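Local coordinates for AT-less polyketide synthase (Streptomyces platensis subsp. rosaceus, PDB 4TKT), which probably catalyses decarboxylative condensation of acyl units during polyketide chain elongation, as a ketosynthase domain of the isomigrastatin pathway, at residues A[10-18]-A[368-376]. Numbering follows the deposited sequence.
Sequences AIVGMAGRY and IAGLAKLLL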
ATOM      1  N   ALA A  10       7.150  11.178  -8.212  1.00 39.55           N
ATOM      2  CA  ALA A  10       6.455  10.106  -8.909  1.00 39.82           C
ATOM      3  C   ALA A  10       6.225   8.902  -8.011  1.00 37.74           C
ATOM      4  O   ALA A  10       7.036   8.596  -7.140  1.00 39.54           O
ATOM      5  CB  ALA A  10       7.233   9.693 -10.143  1.00 41.87           C
ATOM      6  N   ILE A  11       5.104   8.225  -8.227  1.00 37.50           N
ATOM      7  CA  ILE A  11       4.832   6.958  -7.564  1.00 35.97           C
ATOM      8  C   ILE A  11       5.120   5.821  -8.536  1.00 39.83           C
ATOM      9  O   ILE A  11       4.410   5.647  -9.526  1.00 44.44           O
ATOM     10  CB  ILE A  11       3.382   6.881  -7.074  1.00 35.12           C
ATOM     11  CG1 ILE A  11       3.109   8.007  -6.075  1.00 37.67           C
ATOM     12  CG2 ILE A  11       3.100   5.525  -6.450  1.00 35.50           C
ATOM     13  CD1 ILE A  11       1.655   8.153  -5.697  1.00 37.88           C
ATOM     14  N   VAL A  12       6.165   5.049  -8.256  1.00 36.80           N
ATOM     15  CA  VAL A  12       6.645   4.056  -9.209  1.00 38.20           C
ATOM     16  C   VAL A  12       6.291   2.621  -8.823  1.00 37.34           C
ATOM     17  O   VAL A  12       6.628   1.680  -9.540  1.00 43.75           O
ATOM     18  CB  VAL A  12       8.171   4.151  -9.384  1.00 39.00           C
ATOM     19  CG1 VAL A  12       8.557   5.545  -9.833  1.00 40.18           C
ATOM     20  CG2 VAL A  12       8.875   3.792  -8.090  1.00 37.25           C
ATOM     21  N   GLY A  13       5.609   2.457  -7.696  1.00 35.49           N
ATOM     22  CA  GLY A  13       5.204   1.140  -7.240  1.00 34.75           C
ATOM     23  C   GLY A  13       4.307   1.233  -6.024  1.00 34.53           C
ATOM     24  O   GLY A  13       4.417   2.170  -5.233  1.00 34.45           O
HETATM   25  N   MSE A  14       3.415   0.264  -5.865  1.00 32.70           N
HETATM   26  CA  MSE A  14       2.499   0.288  -4.734  1.00 34.34           C
HETATM   27  C   MSE A  14       2.055  -1.103  -4.310  1.00 36.49           C
HETATM   28  O   MSE A  14       1.862  -1.989  -5.140  1.00 40.51           O
HETATM   29  CB  MSE A  14       1.273   1.138  -5.065  1.00 31.51           C
HETATM   30  CG  MSE A  14       0.428   1.485  -3.854  1.00 44.61           C
HETATM   31 SE   MSE A  14      -0.974   2.787  -4.242  1.00 71.72          SE
HETATM   32  CE  MSE A  14      -1.266   3.421  -2.419  1.00 84.85           C
ATOM     33  N   ALA A  15       1.895  -1.283  -3.005  1.00 29.44           N
ATOM     34  CA  ALA A  15       1.333  -2.509  -2.464  1.00 29.22           C
ATOM     35  C   ALA A  15       0.316  -2.170  -1.386  1.00 28.05           C
ATOM     36  O   ALA A  15       0.452  -1.163  -0.689  1.00 30.63           O
ATOM     37  CB  ALA A  15       2.420  -3.398  -1.909  1.00 28.97           C
ATOM     38  N   GLY A  16      -0.703  -3.009  -1.257  1.00 28.35           N
ATOM     39  CA  GLY A  16      -1.764  -2.761  -0.301  1.00 30.72           C
ATOM     40  C   GLY A  16      -2.440  -4.031   0.170  1.00 34.41           C
ATOM     41  O   GLY A  16      -2.719  -4.929  -0.623  1.00 39.94           O
ATOM     42  N   ARG A  17      -2.697  -4.101   1.470  1.00 26.79           N
ATOM     43  CA  ARG A  17      -3.390  -5.233   2.067  1.00 33.20           C
ATOM     44  C   ARG A  17      -4.459  -4.711   3.019  1.00 35.28           C
ATOM     45  O   ARG A  17      -4.160  -4.269   4.127  1.00 32.32           O
ATOM     46  CB  ARG A  17      -2.406  -6.148   2.793  1.00 26.87           C
ATOM     47  CG  ARG A  17      -3.018  -7.415   3.355  1.00 27.52           C
ATOM     48  CD  ARG A  17      -1.943  -8.304   3.956  1.00 27.53           C
ATOM     49  NE  ARG A  17      -2.503  -9.445   4.672  1.00 28.19           N
ATOM     50  CZ  ARG A  17      -1.771 -10.365   5.290  1.00 35.82           C
ATOM     51  NH1 ARG A  17      -0.448 -10.277   5.277  1.00 37.68           N
ATOM     52  NH2 ARG A  17      -2.361 -11.372   5.921  1.00 38.25           N
ATOM     53  N   TYR A  18      -5.708  -4.768   2.570  1.00 33.55           N
ATOM     54  CA  TYR A  18      -6.808  -4.083   3.237  1.00 29.44           C
ATOM     55  C   TYR A  18      -7.945  -5.063   3.525  1.00 31.70           C
ATOM     56  O   TYR A  18      -7.961  -6.159   2.966  1.00 33.75           O
ATOM     57  CB  TYR A  18      -7.262  -2.906   2.363  1.00 27.34           C
ATOM     58  CG  TYR A  18      -6.137  -1.924   2.120  1.00 33.32           C
ATOM     59  CD1 TYR A  18      -5.344  -1.488   3.173  1.00 35.90           C
ATOM     60  CD2 TYR A  18      -5.838  -1.467   0.842  1.00 27.36           C
ATOM     61  CE1 TYR A  18      -4.301  -0.608   2.971  1.00 31.83           C
ATOM     62  CE2 TYR A  18      -4.790  -0.583   0.628  1.00 28.23           C
ATOM     63  CZ  TYR A  18      -4.027  -0.157   1.701  1.00 28.33           C
ATOM     64  OH  TYR A  18      -2.981   0.720   1.519  1.00 25.17           O
ATOM     65  N   ILE A 368      -2.862   5.716   3.569  1.00 27.91           N
ATOM     66  CA  ILE A 368      -2.269   4.945   2.480  1.00 30.18           C
ATOM     67  C   ILE A 368      -3.352   4.133   1.760  1.00 27.70           C
ATOM     68  O   ILE A 368      -3.279   3.923   0.550  1.00 32.83           O
ATOM     69  CB  ILE A 368      -1.120   4.028   2.988  1.00 25.55           C
ATOM     70  CG1 ILE A 368      -0.305   3.484   1.817  1.00 28.52           C
ATOM     71  CG2 ILE A 368      -1.640   2.903   3.878  1.00 27.94           C
ATOM     72  CD1 ILE A 368       0.430   4.551   1.050  1.00 30.80           C
ATOM     73  N   ALA A 369      -4.372   3.709   2.498  1.00 27.45           N
ATOM     74  CA  ALA A 369      -5.525   3.062   1.890  1.00 34.70           C
ATOM     75  C   ALA A 369      -6.316   4.079   1.080  1.00 38.05           C
ATOM     76  O   ALA A 369      -6.858   3.762   0.021  1.00 38.33           O
ATOM     77  CB  ALA A 369      -6.404   2.427   2.950  1.00 35.13           C
ATOM     78  N   GLY A 370      -6.374   5.305   1.591  1.00 36.77           N
ATOM     79  CA  GLY A 370      -7.043   6.395   0.911  1.00 30.77           C
ATOM     80  C   GLY A 370      -6.321   6.773  -0.368  1.00 31.76           C
ATOM     81  O   GLY A 370      -6.951   7.054  -1.386  1.00 33.27           O
ATOM     82  N   LEU A 371      -4.994   6.781  -0.313  1.00 35.14           N
ATOM     83  CA  LEU A 371      -4.185   7.064  -1.491  1.00 32.72           C
ATOM     84  C   LEU A 371      -4.406   5.998  -2.554  1.00 35.26           C
ATOM     85  O   LEU A 371      -4.462   6.298  -3.745  1.00 41.03           O
ATOM     86  CB  LEU A 371      -2.704   7.143  -1.124  1.00 30.84           C
ATOM     87  CG  LEU A 371      -1.755   7.368  -2.299  1.00 31.80           C
ATOM     88  CD1 LEU A 371      -2.119   8.645  -3.034  1.00 33.13           C
ATOM     89  CD2 LEU A 371      -0.315   7.414  -1.825  1.00 30.68           C
ATOM     90  N   ALA A 372      -4.538   4.753  -2.109  1.00 35.37           N
ATOM     91  CA  ALA A 372      -4.786   3.636  -3.012  1.00 35.17           C
ATOM     92  C   ALA A 372      -6.092   3.821  -3.773  1.00 37.46           C
ATOM     93  O   ALA A 372      -6.131   3.682  -4.994  1.00 40.14           O
ATOM     94  CB  ALA A 372      -4.804   2.329  -2.239  1.00 40.26           C
ATOM     95  N   LYS A 373      -7.158   4.143  -3.046  1.00 36.71           N
ATOM     96  CA  LYS A 373      -8.464   4.360  -3.657  1.00 36.47           C
ATOM     97  C   LYS A 373      -8.411   5.478  -4.689  1.00 38.84           C
ATOM     98  O   LYS A 373      -9.004   5.374  -5.763  1.00 41.19           O
ATOM     99  CB  LYS A 373      -9.513   4.688  -2.593  1.00 35.70           C
ATOM    100  CG  LYS A 373     -10.877   5.035  -3.172  1.00 40.63           C
ATOM    101  CD  LYS A 373     -11.869   5.407  -2.088  1.00 41.84           C
ATOM    102  CE  LYS A 373     -13.113   6.052  -2.681  1.00 45.27           C
ATOM    103  NZ  LYS A 373     -14.041   6.560  -1.634  1.00 44.77           N
ATOM    104  N   LEU A 374      -7.690   6.544  -4.360  1.00 37.04           N
ATOM    105  CA  LEU A 374      -7.594   7.700  -5.242  1.00 38.35           C
ATOM    106  C   LEU A 374      -6.824   7.361  -6.514  1.00 39.48           C
ATOM    107  O   LEU A 374      -7.272   7.677  -7.612  1.00 48.43           O
ATOM    108  CB  LEU A 374      -6.936   8.874  -4.514  1.00 37.40           C
ATOM    109  CG  LEU A 374      -6.915  10.217  -5.247  1.00 43.25           C
ATOM    110  CD1 LEU A 374      -8.267  10.520  -5.874  1.00 43.89           C
ATOM    111  CD2 LEU A 374      -6.523  11.324  -4.284  1.00 42.12           C
ATOM    112  N   LEU A 375      -5.673   6.713  -6.361  1.00 39.70           N
ATOM    113  CA  LEU A 375      -4.852   6.334  -7.506  1.00 45.29           C
ATOM    114  C   LEU A 375      -5.557   5.314  -8.398  1.00 40.99           C
ATOM    115  O   LEU A 375      -5.444   5.368  -9.624  1.00 42.69           O
ATOM    116  CB  LEU A 375      -3.507   5.775  -7.039  1.00 38.23           C
ATOM    117  CG  LEU A 375      -2.537   6.764  -6.388  1.00 45.66           C
ATOM    118  CD1 LEU A 375      -1.304   6.037  -5.881  1.00 45.88           C
ATOM    119  CD2 LEU A 375      -2.145   7.854  -7.364  1.00 38.50           C
ATOM    120  N   LEU A 376      -6.282   4.388  -7.778  1.00 40.36           N
ATOM    121  CA  LEU A 376      -7.013   3.367  -8.520  1.00 41.65           C
ATOM    122  C   LEU A 376      -8.165   3.969  -9.316  1.00 56.08           C
ATOM    123  O   LEU A 376      -8.466   3.518 -10.420  1.00 60.57           O
ATOM    124  CB  LEU A 376      -7.538   2.286  -7.575  1.00 40.55           C
ATOM    125  CG  LEU A 376      -6.516   1.253  -7.100  1.00 52.24           C
ATOM    126  CD1 LEU A 376      -7.105   0.377  -6.005  1.00 54.97           C
ATOM    127  CD2 LEU A 376      -6.044   0.408  -8.271  1.00 40.74           C
TER
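M14, a selenomethionine, drives its methyl end into the side of helix 368-376. Its CG lies anti to the backbone N (chi1 -167°) and the chain beyond stays extended, which brings M14 CE up against the helix. M14 CE sits 3.7 Å from A372 CB and 4.0 Å from both I368 CD1 and L371 CG. The M14 chain passes L375 at a slant, with M14 SE 3.7 Å from L375 CD1. L375 CD1 also meets I11 CD1 tip to tip at 3.6 Å, and I11 CD1 touches L371 CD2 more loosely.

The aromatic contact is made by Y18. A369 CB lies over one face of the Y18 ring, 3.9 Å from the centroid of that ring and 19° off its normal, a CH-pi contact. G16 C lies near the rim on the opposite side. The hydroxyl lies beside I368, with Y18 OH 3.5 Å from I368 CG2. A leucine in place of Y18 would probably leave A369 without its aromatic face and open a gap beside I368.

The strand and helix axes approach to 9.4 Å at 118°. Helix 366-380 is a buried helix of the thiolase-type ketosynthase fold and packs against strand 9-17 of its sheet. That strand runs between strands 252-260 and 273-282. V256 of the former also touches I11 and M14. Helix 24-32 closes the flank, with L24 on M14 and A372 and F27 against the Y18 ring.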